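Local coordinates for nicotinate-nucleotide--dimethylbenzimidazole phosphoribosyltransferase (Thermus thermophilus HB8, PDB 1WX1) that catalyses transfer of the phosphoribosyl group of nicotinate mononucleotide to 5,6-dimethylbenzimidazole, giving alpha-ribazole 5'-phosphate for cobalamin biosynthesis, at the interface of chains A and B. Sequence-based numbering; all coordinates share one arbitrary frame. Chains: chain A/B, nicotinate-nucleotide--dimethylbenzimidazole phosphoribosyltransferase.

Contact 1: the interface of chains A and B. Residues chain A 314, 316-317, 320-321; chain B 88, 91, 298, 310.
All the chain A residues of this patch keep helical backbone torsions within helix 306-321, which presents A:Leu314, A:Ala317 and A:Ile321 to chain B, where B:Phe88 and B:Ala91 lie on helix 84-91, B:Leu310 on that chain's own helix 306-321 and B:Leu298 in a loop. The patch is a largely apolar piece of the two-fold interface between the two copies in the deposited assembly, and A:Ala317 is at its centre. Its methyl CB meets the CD2 branch of B:Leu310 at 3.4 Å, a pair tighter than ordinary van der Waals contact. With CG anti to the carbonyl carbon (chi1 -76°) and chi2 179°, B:Leu310 holds CD2 in two contacts at once: besides touching the alanine, it sits 3.6 Å above the centre of the B:Phe88 ring. That methyl lies over one face of the ring and probably limits its movement from within chain B. The ring then offers its CD1 and CE1 atoms to chain A. CD1 lies 3.8 Å from CB of A:Ala317, while CE1 is 3.4 Å from the same residue's carbonyl O, a carbon-to-oxygen contact beside the helix backbone. One turn further along, A:Ile321 crosses the ring obliquely and touches it with the CG1 branch, 3.7 Å from B:Phe88 CE1; CG1 takes the place anti to the carbonyl carbon (chi1 -68°), with CG2 anti to the backbone N. On the other flank the methyl of B:Ala91 rests against the helix backbone itself, CB 3.9 Å from CA of A:Ala317. The small side chains of A:Ala317 and B:Ala91 probably let the two helices approach closely. At the margin, A:Leu314 makes looser contact, its CD2 turned towards the carbonyl O of B:Leu310 and the CD1 branch of B:Leu298. Polar linkage comes through water 1, which lies 3.2 Å from the guanidinium NH1 of A:Arg316 and 2.8 Å from the carbonyl O of B:Ala91.

Contact 2: the interface of chains A and B. Residues chain A 21-26; chain B 88, 279, 298-302, 310.
The guanidinium of B:Arg279 has the methyl CB of B:Ala301 over the centre of one face and the carbonyl group of A:Arg21 at its edge. NH2 donates to A:Arg21 O at 2.6 Å; the acceptor lies almost in the guanidinium plane, although the donor stands above the carbonyl plane. The same NH2 donates to the backbone O of B:Asp299, nearly along its C=O axis, while NE forms a salt bridge with carboxylate OD1 of that residue at 2.7 Å, reaching it from above the carboxylate plane. This side-on grip, with the bend at chi3 (-47°), fixes the group's rotation. An alanine in place of B:Arg279 would remove the donor to A:Arg21 O and the grip on B:Asp299, and would probably leave the loop around B:Asp299 less firmly held and the cross-chain pairing weaker. Two backbone bonds continue the pairing, both in the carbonyl plane: B:Ala301 N gives to A:Ala22 O at 2.8 Å, and A:Tyr25 N, in the first turn of helix 24-37, gives to B:Leu298 O at 3.0 Å. Next to these bonds leucines form an apolar contact. CD2 of A:Leu23 meets CD2 of B:Leu302 obliquely at 3.5 Å; B:Leu302 has CG anti to the backbone N (chi1 179°). A:Leu23 also points both methyls tip to tip at the CZ end of the B:Phe88 ring. A:Leu26 reaches CD1 to CD1 of B:Leu310 at 3.5 Å, and its branch point CG crosses against B:Leu298 CD1. In this assembly the site joins the loop and helix start of one chain to loop 298-302 of the other, and probably helps steady the segment leading to the partner's predicted catalytic glutamate, B:Glu304.

Contact 1: the interface of chains A and B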
# COMPACT_ATOMS: atom_id res chain seq x y z
N LEU A 314 4.20 -4.47 -0.77
CA LEU A 314 4.79 -3.37 -1.52
C LEU A 314 6.29 -3.59 -1.64
O LEU A 314 6.89 -3.32 -2.68
CB LEU A 314 4.53 -2.03 -0.84
CG LEU A 314 3.08 -1.53 -0.85
CD1 LEU A 314 3.03 -0.16 -0.18
CD2 LEU A 314 2.58 -1.44 -2.29
N ARG A 316 7.80 -6.45 -1.69
CA ARG A 316 8.00 -7.54 -2.64
C ARG A 316 7.86 -7.02 -4.07
O ARG A 316 8.65 -7.37 -4.95
CB ARG A 316 6.98 -8.67 -2.40
CG ARG A 316 7.09 -9.31 -1.03
CD ARG A 316 6.37 -10.65 -0.99
NE ARG A 316 6.44 -11.24 0.35
CZ ARG A 316 5.50 -11.09 1.28
NH1 ARG A 316 4.42 -10.37 1.02
NH2 ARG A 316 5.66 -11.65 2.48
N ALA A 317 6.86 -6.18 -4.29
CA ALA A 317 6.62 -5.60 -5.60
C ALA A 317 7.83 -4.78 -6.02
O ALA A 317 8.28 -4.84 -7.16
CB ALA A 317 5.39 -4.71 -5.56
N ARG A 320 10.67 -6.82 -7.34
CA ARG A 320 10.41 -7.33 -8.68
C ARG A 320 10.66 -6.31 -9.79
O ARG A 320 10.82 -6.68 -10.96
CB ARG A 320 8.97 -7.84 -8.79
CG ARG A 320 8.65 -9.01 -7.86
CD ARG A 320 9.58 -10.19 -8.09
NE ARG A 320 9.61 -10.62 -9.49
CZ ARG A 320 10.28 -11.68 -9.92
NH1 ARG A 320 10.98 -12.43 -9.07
NH2 ARG A 320 10.26 -12.01 -11.21
N ILE A 321 10.67 -5.02 -9.46
CA ILE A 321 10.90 -4.00 -10.47
C ILE A 321 12.19 -4.27 -11.24
O ILE A 321 12.23 -4.17 -12.46
CB ILE A 321 11.00 -2.58 -9.85
CG1 ILE A 321 9.65 -2.16 -9.29
CG2 ILE A 321 11.45 -1.58 -10.91
CD1 ILE A 321 9.68 -0.84 -8.53
N PHE B 88 4.57 -6.81 -11.01
CA PHE B 88 3.69 -6.50 -9.89
C PHE B 88 2.62 -7.57 -9.76
O PHE B 88 2.25 -7.96 -8.65
CB PHE B 88 3.04 -5.12 -10.07
CG PHE B 88 3.99 -3.98 -9.84
CD1 PHE B 88 5.26 -4.19 -9.33
CD2 PHE B 88 3.59 -2.67 -10.12
CE1 PHE B 88 6.13 -3.13 -9.10
CE2 PHE B 88 4.45 -1.60 -9.90
CZ PHE B 88 5.73 -1.83 -9.38
N ALA B 91 3.68 -10.44 -7.79
CA ALA B 91 3.75 -10.15 -6.36
C ALA B 91 2.39 -9.88 -5.73
O ALA B 91 2.27 -9.77 -4.51
CB ALA B 91 4.67 -8.95 -6.12
N LEU B 298 2.27 6.67 -4.12
CA LEU B 298 3.69 6.39 -4.26
C LEU B 298 4.37 7.17 -5.38
O LEU B 298 5.48 6.85 -5.79
CB LEU B 298 3.88 4.89 -4.48
CG LEU B 298 3.34 4.03 -3.33
CD1 LEU B 298 3.25 2.57 -3.76
CD2 LEU B 298 4.25 4.19 -2.11
N LEU B 310 -0.98 -3.13 -7.52
CA LEU B 310 -0.26 -2.91 -6.27
C LEU B 310 -1.20 -2.80 -5.08
O LEU B 310 -0.83 -3.12 -3.96
CB LEU B 310 0.57 -1.63 -6.34
CG LEU B 310 1.87 -1.65 -7.14
CD1 LEU B 310 2.52 -0.28 -7.08
CD2 LEU B 310 2.80 -2.71 -6.56
O HOH W 1 2.98 -10.08 -1.82

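Contact 2: the interface of chains A and B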
# COMPACT_ATOMS: atom_id res chain seq x y z
N ARG A 21 11.79 7.34 -13.55
CA ARG A 21 11.07 7.71 -12.33
C ARG A 21 9.59 7.37 -12.40
O ARG A 21 8.82 7.81 -11.55
CB ARG A 21 11.25 9.21 -12.07
CG ARG A 21 12.71 9.62 -11.94
CD ARG A 21 12.92 11.15 -12.03
NE ARG A 21 13.38 11.58 -13.35
CZ ARG A 21 12.64 12.21 -14.27
NH1 ARG A 21 11.36 12.52 -14.06
NH2 ARG A 21 13.19 12.55 -15.43
N ALA A 22 9.19 6.59 -13.40
CA ALA A 22 7.78 6.23 -13.55
C ALA A 22 7.20 5.41 -12.39
O ALA A 22 5.99 5.43 -12.17
CB ALA A 22 7.56 5.47 -14.87
N LEU A 23 8.05 4.70 -11.66
CA LEU A 23 7.56 3.90 -10.54
C LEU A 23 7.79 4.57 -9.18
O LEU A 23 7.83 3.91 -8.14
CB LEU A 23 8.17 2.50 -10.59
CG LEU A 23 7.66 1.66 -11.77
CD1 LEU A 23 8.33 0.30 -11.78
CD2 LEU A 23 6.14 1.50 -11.68
N GLY A 24 7.92 5.89 -9.22
CA GLY A 24 8.10 6.70 -8.02
C GLY A 24 8.95 6.21 -6.86
O GLY A 24 10.07 5.74 -7.05
N TYR A 25 8.40 6.34 -5.66
CA TYR A 25 9.13 5.94 -4.45
C TYR A 25 9.51 4.47 -4.39
O TYR A 25 10.43 4.10 -3.66
CB TYR A 25 8.32 6.30 -3.20
CG TYR A 25 9.05 5.97 -1.91
CD1 TYR A 25 8.39 5.36 -0.85
CD2 TYR A 25 10.41 6.26 -1.77
CE1 TYR A 25 9.06 5.02 0.32
CE2 TYR A 25 11.09 5.93 -0.60
CZ TYR A 25 10.41 5.31 0.44
OH TYR A 25 11.06 4.96 1.60
N LEU A 26 8.81 3.62 -5.13
CA LEU A 26 9.14 2.20 -5.10
C LEU A 26 10.50 1.91 -5.73
O LEU A 26 11.12 0.90 -5.43
CB LEU A 26 8.05 1.38 -5.80
CG LEU A 26 6.69 1.33 -5.11
CD1 LEU A 26 5.76 0.38 -5.86
CD2 LEU A 26 6.86 0.85 -3.66
N PHE B 88 4.57 -6.81 -11.01
CA PHE B 88 3.69 -6.50 -9.89
C PHE B 88 2.62 -7.57 -9.76
O PHE B 88 2.25 -7.96 -8.65
CB PHE B 88 3.04 -5.12 -10.07
CG PHE B 88 3.99 -3.98 -9.84
CD1 PHE B 88 5.26 -4.19 -9.33
CD2 PHE B 88 3.59 -2.67 -10.12
CE1 PHE B 88 6.13 -3.13 -9.10
CE2 PHE B 88 4.45 -1.60 -9.90
CZ PHE B 88 5.73 -1.83 -9.38
N ARG B 279 0.84 10.56 -10.42
CA ARG B 279 1.51 11.85 -10.42
C ARG B 279 0.83 12.78 -11.43
O ARG B 279 1.02 14.00 -11.41
CB ARG B 279 2.97 11.68 -10.79
CG ARG B 279 3.79 12.94 -10.71
CD ARG B 279 5.15 12.68 -11.30
NE ARG B 279 5.70 11.44 -10.79
CZ ARG B 279 6.67 10.75 -11.38
NH1 ARG B 279 7.20 11.18 -12.51
NH2 ARG B 279 7.09 9.61 -10.84
N LEU B 298 2.27 6.67 -4.12
CA LEU B 298 3.69 6.39 -4.26
C LEU B 298 4.37 7.17 -5.38
O LEU B 298 5.48 6.85 -5.79
CB LEU B 298 3.88 4.89 -4.48
CG LEU B 298 3.34 4.03 -3.33
CD1 LEU B 298 3.25 2.57 -3.76
CD2 LEU B 298 4.25 4.19 -2.11
N ASP B 299 3.69 8.21 -5.86
CA ASP B 299 4.22 9.05 -6.92
C ASP B 299 4.46 8.23 -8.19
O ASP B 299 5.44 8.45 -8.91
CB ASP B 299 5.53 9.71 -6.47
CG ASP B 299 6.05 10.72 -7.48
OD1 ASP B 299 5.22 11.41 -8.11
OD2 ASP B 299 7.28 10.83 -7.63
N LEU B 300 3.56 7.30 -8.47
CA LEU B 300 3.66 6.46 -9.65
C LEU B 300 3.10 7.21 -10.86
O LEU B 300 2.17 8.00 -10.73
CB LEU B 300 2.87 5.15 -9.47
CG LEU B 300 3.21 4.27 -8.26
CD1 LEU B 300 2.41 2.98 -8.35
CD2 LEU B 300 4.69 3.97 -8.22
N ALA B 301 3.66 6.94 -12.03
CA ALA B 301 3.21 7.58 -13.26
C ALA B 301 3.54 6.68 -14.45
O ALA B 301 4.15 7.12 -15.42
CB ALA B 301 3.90 8.93 -13.42
N LEU B 302 3.12 5.42 -14.38
CA LEU B 302 3.41 4.47 -15.45
C LEU B 302 2.19 3.93 -16.19
O LEU B 302 2.23 3.77 -17.41
CB LEU B 302 4.23 3.30 -14.90
CG LEU B 302 4.61 2.18 -15.87
CD1 LEU B 302 5.41 2.75 -17.04
CD2 LEU B 302 5.44 1.14 -15.14
N LEU B 310 -0.98 -3.13 -7.52
CA LEU B 310 -0.26 -2.91 -6.27
C LEU B 310 -1.20 -2.80 -5.08
O LEU B 310 -0.83 -3.12 -3.96
CB LEU B 310 0.57 -1.63 -6.34
CG LEU B 310 1.87 -1.65 -7.14
CD1 LEU B 310 2.52 -0.28 -7.08
CD2 LEU B 310 2.80 -2.71 -6.56

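The centres of contact 1 and contact 2, taken over their C-alpha atoms, lie about 10 Å apart, and both use B:Phe88, B:Leu298 and B:Leu310. The side chains of these residues give chain B apolar groups that serve both contacts, meeting helix 306-321 of chain A in contact 1 and the segment around the start of helix 24-37 in contact 2. Contact 2 is about 11 Å from B:Glu304, whereas contact 1 is about 22 Å from A:Glu304. Both contacts recur with the chains exchanged; if this dimer is the biological one, contact 2, the nearer to a predicted active site, may help order its surroundings.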